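PDB 5Z06: Exo beta-1,2-glucooligosaccharide sophorohydrolase (non-reducing end) from Parabacteroides distasonis ATCC 8503, which hydrolyses linear beta-1,2-glucan and beta-1,2-glucooligosaccharides as an exo-type enzyme, releasing sophorose from the non-reducing end. Local coordinates for residues A25-T28 with K34-R37; N52-T57 with S68-C73. All coordinates share one frame; numbering follows the deposited sequence.

Contact 1. Residues A25-T28 with K34-R37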
loop_
_atom_site.group_PDB
_atom_site.type_symbol
_atom_site.label_atom_id
_atom_site.label_comp_id
_atom_site.label_asym_id
_atom_site.label_seq_id
_atom_site.Cartn_x
_atom_site.Cartn_y
_atom_site.Cartn_z
ATOM N N ALA A 25 21.017 4.150 -15.745
ATOM C CA ALA A 25 21.976 3.731 -16.744
ATOM C C ALA A 25 22.292 4.943 -17.591
ATOM O O ALA A 25 21.399 5.620 -18.091
ATOM C CB ALA A 25 21.447 2.582 -17.571
ATOM N N LYS A 26 23.569 5.256 -17.683
ATOM C CA LYS A 26 23.999 6.435 -18.390
ATOM C C LYS A 26 25.358 6.157 -18.948
ATOM O O LYS A 26 26.024 5.212 -18.539
ATOM C CB LYS A 26 24.014 7.671 -17.487
ATOM C CG LYS A 26 24.788 7.516 -16.194
ATOM C CD LYS A 26 24.513 8.647 -15.193
ATOM C CE LYS A 26 25.346 9.896 -15.440
ATOM N NZ LYS A 26 25.949 10.411 -14.180
ATOM N N TYR A 27 25.756 6.975 -19.903
ATOM C CA TYR A 27 26.984 6.731 -20.632
ATOM C C TYR A 27 27.495 8.002 -21.244
ATOM O O TYR A 27 26.759 8.978 -21.437
ATOM C CB TYR A 27 26.768 5.663 -21.735
ATOM C CG TYR A 27 25.737 6.107 -22.722
ATOM C CD1 TYR A 27 26.100 6.835 -23.863
ATOM C CD2 TYR A 27 24.385 5.879 -22.481
ATOM C CE1 TYR A 27 25.139 7.302 -24.746
ATOM C CE2 TYR A 27 23.422 6.325 -23.365
ATOM C CZ TYR A 27 23.800 7.038 -24.492
ATOM O OH TYR A 27 22.844 7.489 -25.357
ATOM N N THR A 28 28.775 7.947 -21.558
ATOM C CA THR A 28 29.469 8.967 -22.307
ATOM C C THR A 28 29.972 8.237 -23.538
ATOM O O THR A 28 30.772 7.290 -23.439
ATOM C CB THR A 28 30.662 9.504 -21.532
ATOM O OG1 THR A 28 30.231 9.888 -20.233
ATOM C CG2 THR A 28 31.304 10.701 -22.254
ATOM N N LYS A 34 22.448 0.359 -22.732
ATOM C CA LYS A 34 21.084 0.358 -23.162
ATOM C C LYS A 34 20.254 0.832 -21.996
ATOM O O LYS A 34 20.438 0.360 -20.873
ATOM C CB LYS A 34 20.650 -1.046 -23.594
ATOM C CG LYS A 34 19.279 -1.078 -24.237
ATOM C CD LYS A 34 18.886 -2.500 -24.579
ATOM C CE LYS A 34 17.428 -2.642 -24.914
ATOM N NZ LYS A 34 17.063 -4.065 -25.193
ATOM N N ASN A 35 19.347 1.763 -22.276
ATOM C CA ASN A 35 18.520 2.366 -21.249
ATOM C C ASN A 35 17.265 2.957 -21.857
ATOM O O ASN A 35 17.250 3.329 -23.021
ATOM C CB ASN A 35 19.284 3.484 -20.517
ATOM C CG ASN A 35 19.499 4.709 -21.389
ATOM O OD1 ASN A 35 18.778 5.689 -21.262
ATOM N ND2 ASN A 35 20.460 4.642 -22.303
ATOM N N ALA A 36 16.223 3.031 -21.042
ATOM C CA ALA A 36 15.006 3.747 -21.370
ATOM C C ALA A 36 14.933 4.842 -20.343
ATOM O O ALA A 36 14.827 4.552 -19.152
ATOM C CB ALA A 36 13.805 2.824 -21.253
ATOM N N ARG A 37 15.057 6.089 -20.782
ATOM C CA ARG A 37 15.034 7.260 -19.884
ATOM C C ARG A 37 15.986 7.080 -18.717
ATOM O O ARG A 37 15.680 7.421 -17.590
ATOM C CB ARG A 37 13.623 7.547 -19.366
ATOM C CG ARG A 37 12.587 7.821 -20.434
ATOM C CD ARG A 37 11.197 7.810 -19.805
ATOM N NE ARG A 37 10.664 6.449 -19.880
ATOM C CZ ARG A 37 10.485 5.590 -18.879
ATOM N NH1 ARG A 37 10.734 5.899 -17.607
ATOM N NH2 ARG A 37 10.017 4.383 -19.172
#
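The carboxamide of Asn-35, which lies against Ala-25 and Tyr-27, is gripped at both ends: OD1 takes the backbone N-H of His-38, and ND2 gives a hydrogen bond to Ile-33 O. This is a loop on the way from strand 32-33 to strand 42-43, tucked against the edge strand 23-28 of an antiparallel sheet in the N-terminal beta-sandwich. With both amide atoms engaged close by along their own chain, by Ile-33 and His-38, the side chain meets the strand by van der Waals contact.

Its base does the first part of the work. CB of Asn-35 sits 3.8 Å from CB of Ala-25, in van der Waals contact. The same Ala-25 CB comes within 4.1 Å of Lys-34 O, so it touches both Lys-34 and Asn-35. Next to this, CG of Asn-35 lies 3.9 Å from Ala-25 O, a carbonyl already bonded to the imidazole ND1 of His-38.

The outer part belongs to Tyr-27. Its CG stands between the backbone N and the carbonyl carbon (chi1 60°), which turns the ring toward Asn-35; Trp-32 of strand 32-33 meets it edge-to-face. With an alanine at Asn-35 the CB touch would stay, but His-38 N and Ile-33 O would probably lose their mates, leaving the loop free to shift away from the strand. The two side chains cross at about a right angle, ring and amide planes 52° apart, and ND2 of Asn-35 approaches the ring edge near its plane, 3.6 Å from CE2 of Tyr-27.

Contact 2. Residues N52-T57 with S68-C73. With CA (calcium ion), chain C.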
loop_
_atom_site.group_PDB
_atom_site.type_symbol
_atom_site.label_atom_id
_atom_site.label_comp_id
_atom_site.label_asym_id
_atom_site.label_seq_id
_atom_site.Cartn_x
_atom_site.Cartn_y
_atom_site.Cartn_z
ATOM N N ASN A 52 11.118 -11.540 -14.586
ATOM C CA ASN A 52 12.040 -10.781 -15.371
ATOM C C ASN A 52 13.365 -10.577 -14.687
ATOM O O ASN A 52 13.567 -10.923 -13.513
ATOM C CB ASN A 52 11.384 -9.456 -15.786
ATOM C CG ASN A 52 10.866 -8.663 -14.608
ATOM O OD1 ASN A 52 11.593 -8.416 -13.656
ATOM N ND2 ASN A 52 9.611 -8.256 -14.670
ATOM N N SER A 53 14.276 -10.020 -15.457
ATOM C CA SER A 53 15.581 -9.663 -14.979
ATOM C C SER A 53 15.917 -8.320 -15.567
ATOM O O SER A 53 15.169 -7.793 -16.395
ATOM C CB SER A 53 16.587 -10.709 -15.434
ATOM O OG SER A 53 16.631 -10.774 -16.846
ATOM N N LEU A 54 17.044 -7.778 -15.135
ATOM C CA LEU A 54 17.535 -6.533 -15.647
ATOM C C LEU A 54 18.527 -6.806 -16.749
ATOM O O LEU A 54 19.399 -7.683 -16.624
ATOM C CB LEU A 54 18.185 -5.717 -14.539
ATOM C CG LEU A 54 17.223 -5.245 -13.454
ATOM C CD1 LEU A 54 18.003 -4.567 -12.353
ATOM C CD2 LEU A 54 16.235 -4.257 -14.032
ATOM N N GLU A 55 18.388 -6.042 -17.826
ATOM C CA GLU A 55 19.244 -6.184 -18.971
ATOM C C GLU A 55 20.356 -5.188 -18.829
ATOM O O GLU A 55 20.122 -4.001 -18.667
ATOM C CB GLU A 55 18.492 -5.920 -20.270
ATOM C CG GLU A 55 19.273 -6.393 -21.485
ATOM C CD GLU A 55 18.792 -5.800 -22.785
ATOM O OE1 GLU A 55 17.626 -5.376 -22.850
ATOM O OE2 GLU A 55 19.597 -5.743 -23.746
ATOM N N LEU A 56 21.576 -5.686 -18.909
ATOM C CA LEU A 56 22.726 -4.830 -18.863
ATOM C C LEU A 56 23.458 -4.998 -20.193
ATOM O O LEU A 56 24.284 -5.899 -20.352
ATOM C CB LEU A 56 23.591 -5.189 -17.648
ATOM C CG LEU A 56 24.636 -4.125 -17.338
ATOM C CD1 LEU A 56 24.000 -2.968 -16.586
ATOM C CD2 LEU A 56 25.792 -4.701 -16.530
ATOM N N THR A 57 23.108 -4.151 -21.156
ATOM C CA THR A 57 23.704 -4.209 -22.494
ATOM C C THR A 57 24.529 -2.965 -22.649
ATOM O O THR A 57 24.023 -1.844 -22.511
ATOM C CB THR A 57 22.659 -4.371 -23.600
ATOM O OG1 THR A 57 22.116 -5.687 -23.504
ATOM C CG2 THR A 57 23.257 -4.186 -25.002
ATOM N N SER A 68 25.910 2.263 -14.420
ATOM C CA SER A 68 24.606 1.784 -14.085
ATOM C C SER A 68 24.529 1.550 -12.609
ATOM O O SER A 68 25.530 1.251 -11.978
ATOM C CB SER A 68 24.300 0.489 -14.804
ATOM O OG SER A 68 22.944 0.195 -14.623
ATOM N N GLU A 69 23.332 1.701 -12.056
ATOM C CA GLU A 69 23.089 1.234 -10.708
ATOM C C GLU A 69 21.691 0.696 -10.553
ATOM O O GLU A 69 20.756 1.166 -11.212
ATOM C CB GLU A 69 23.333 2.338 -9.695
ATOM C CG GLU A 69 22.456 3.551 -9.874
ATOM C CD GLU A 69 22.634 4.549 -8.749
ATOM O OE1 GLU A 69 21.616 4.987 -8.181
ATOM O OE2 GLU A 69 23.797 4.889 -8.424
ATOM N N ILE A 70 21.573 -0.288 -9.671
ATOM C CA ILE A 70 20.323 -0.883 -9.300
ATOM C C ILE A 70 20.063 -0.403 -7.881
ATOM O O ILE A 70 20.793 -0.743 -6.951
ATOM C CB ILE A 70 20.394 -2.405 -9.374
ATOM C CG1 ILE A 70 20.690 -2.841 -10.806
ATOM C CG2 ILE A 70 19.074 -3.019 -8.947
ATOM C CD1 ILE A 70 22.143 -3.095 -11.089
ATOM N N GLN A 71 19.009 0.379 -7.737
ATOM C CA GLN A 71 18.703 1.061 -6.491
ATOM C C GLN A 71 17.785 0.239 -5.603
ATOM O O GLN A 71 16.773 -0.335 -6.063
ATOM C CB GLN A 71 18.068 2.395 -6.777
ATOM C CG GLN A 71 18.970 3.349 -7.533
ATOM C CD GLN A 71 18.207 4.436 -8.260
ATOM O OE1 GLN A 71 16.985 4.453 -8.259
ATOM N NE2 GLN A 71 18.932 5.342 -8.896
ATOM N N TYR A 72 18.147 0.186 -4.323
ATOM C CA TYR A 72 17.272 -0.405 -3.323
ATOM C C TYR A 72 15.994 0.413 -3.315
ATOM O O TYR A 72 16.064 1.624 -3.289
ATOM C CB TYR A 72 17.890 -0.383 -1.913
ATOM C CG TYR A 72 16.889 -0.807 -0.861
ATOM C CD1 TYR A 72 16.499 -2.137 -0.746
ATOM C CD2 TYR A 72 16.315 0.122 -0.008
ATOM C CE1 TYR A 72 15.586 -2.533 0.198
ATOM C CE2 TYR A 72 15.388 -0.262 0.949
ATOM C CZ TYR A 72 15.020 -1.587 1.048
ATOM O OH TYR A 72 14.078 -1.952 1.995
ATOM N N CYS A 73 14.860 -0.272 -3.352
ATOM C CA CYS A 73 13.524 0.367 -3.393
ATOM C C CYS A 73 13.008 0.423 -1.971
ATOM O O CYS A 73 12.668 -0.614 -1.432
ATOM C CB CYS A 73 12.564 -0.470 -4.279
ATOM S SG CYS A 73 10.801 -0.055 -4.115
HETATM CA CA CA C . 13.561 -12.001 -11.399
#
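Leu-54 and Ile-70 meet where two beta-sheets face each other, and with Leu-56 they carry most of the surface this contact buries. The backbones of strands 53-59 and 65-71 stay well apart, the CA atoms of Leu-54 and Ile-70 being 8.9 Å from one another, and it is side chains that fill the interval.

The tightest touch is between CD1 of Leu-54 and CG1 of Ile-70, at 3.5 Å. The same Leu-54 methyl lies 3.9 Å from CG2 of Ile-70, so it fits into the fork of the branched side chain. The two residues slide past each other in opposite directions, each reaching alongside the other. The chi2 of Ile-70 (96°) is off a staggered value, perhaps a sign of close packing. Phe-11 of strand 9-11 packs on both side chains.

Further along, Leu-56 covers Ser-68. CG of Leu-56 is anti to its own backbone N (chi1 -166°), which carries CD1 across to the opposing strand, 3.9 Å from both CB and OG of Ser-68. The hydroxyl is buried under this methyl yet satisfied, through a hydrogen bond with Gln-24 O on the neighbouring strand 23-28. Leu-160 of strand 155-161 packs against both Leu-56 and Ile-70.

At the start of the first segment the backbone turns to metal binding: Asn-52 O lies 2.4 Å from the calcium ion, which Glu-12 O, Asn-13 OD1, Thr-49 O and Asp-175 OD1 also bind. A calcium beside such a strand end is a feature also found in many carbohydrate-binding modules, and leucines and an isoleucine interleaved between facing antiparallel sheets are characteristic of the core of a beta-sandwich.

Overall arrangement
The two contacts lie side by side in the N-terminal beta-sandwich, their centres about 11 Å apart, and follow one another along the chain, contact 1 closing before contact 2 opens. Strands 23-28 and 65-71 are neighbours in one sheet, while strand 53-59 belongs to the other. Lys-34 ties segment 34-37 to strand 53-59: Lys-34 N is 2.7 Å from Thr-57 O, a probable hydrogen bond, and Lys-34 NZ forms a 2.7 Å salt bridge with Glu-55 OE1. Ala-25 CB also packs on Ser-68 OG at 4.1 Å. Contact 2 therefore supplies part of the interior between the sheets, and contact 1 closes its margin, where Arg-37 touches Asn-657 of the helix-rich C-terminal part.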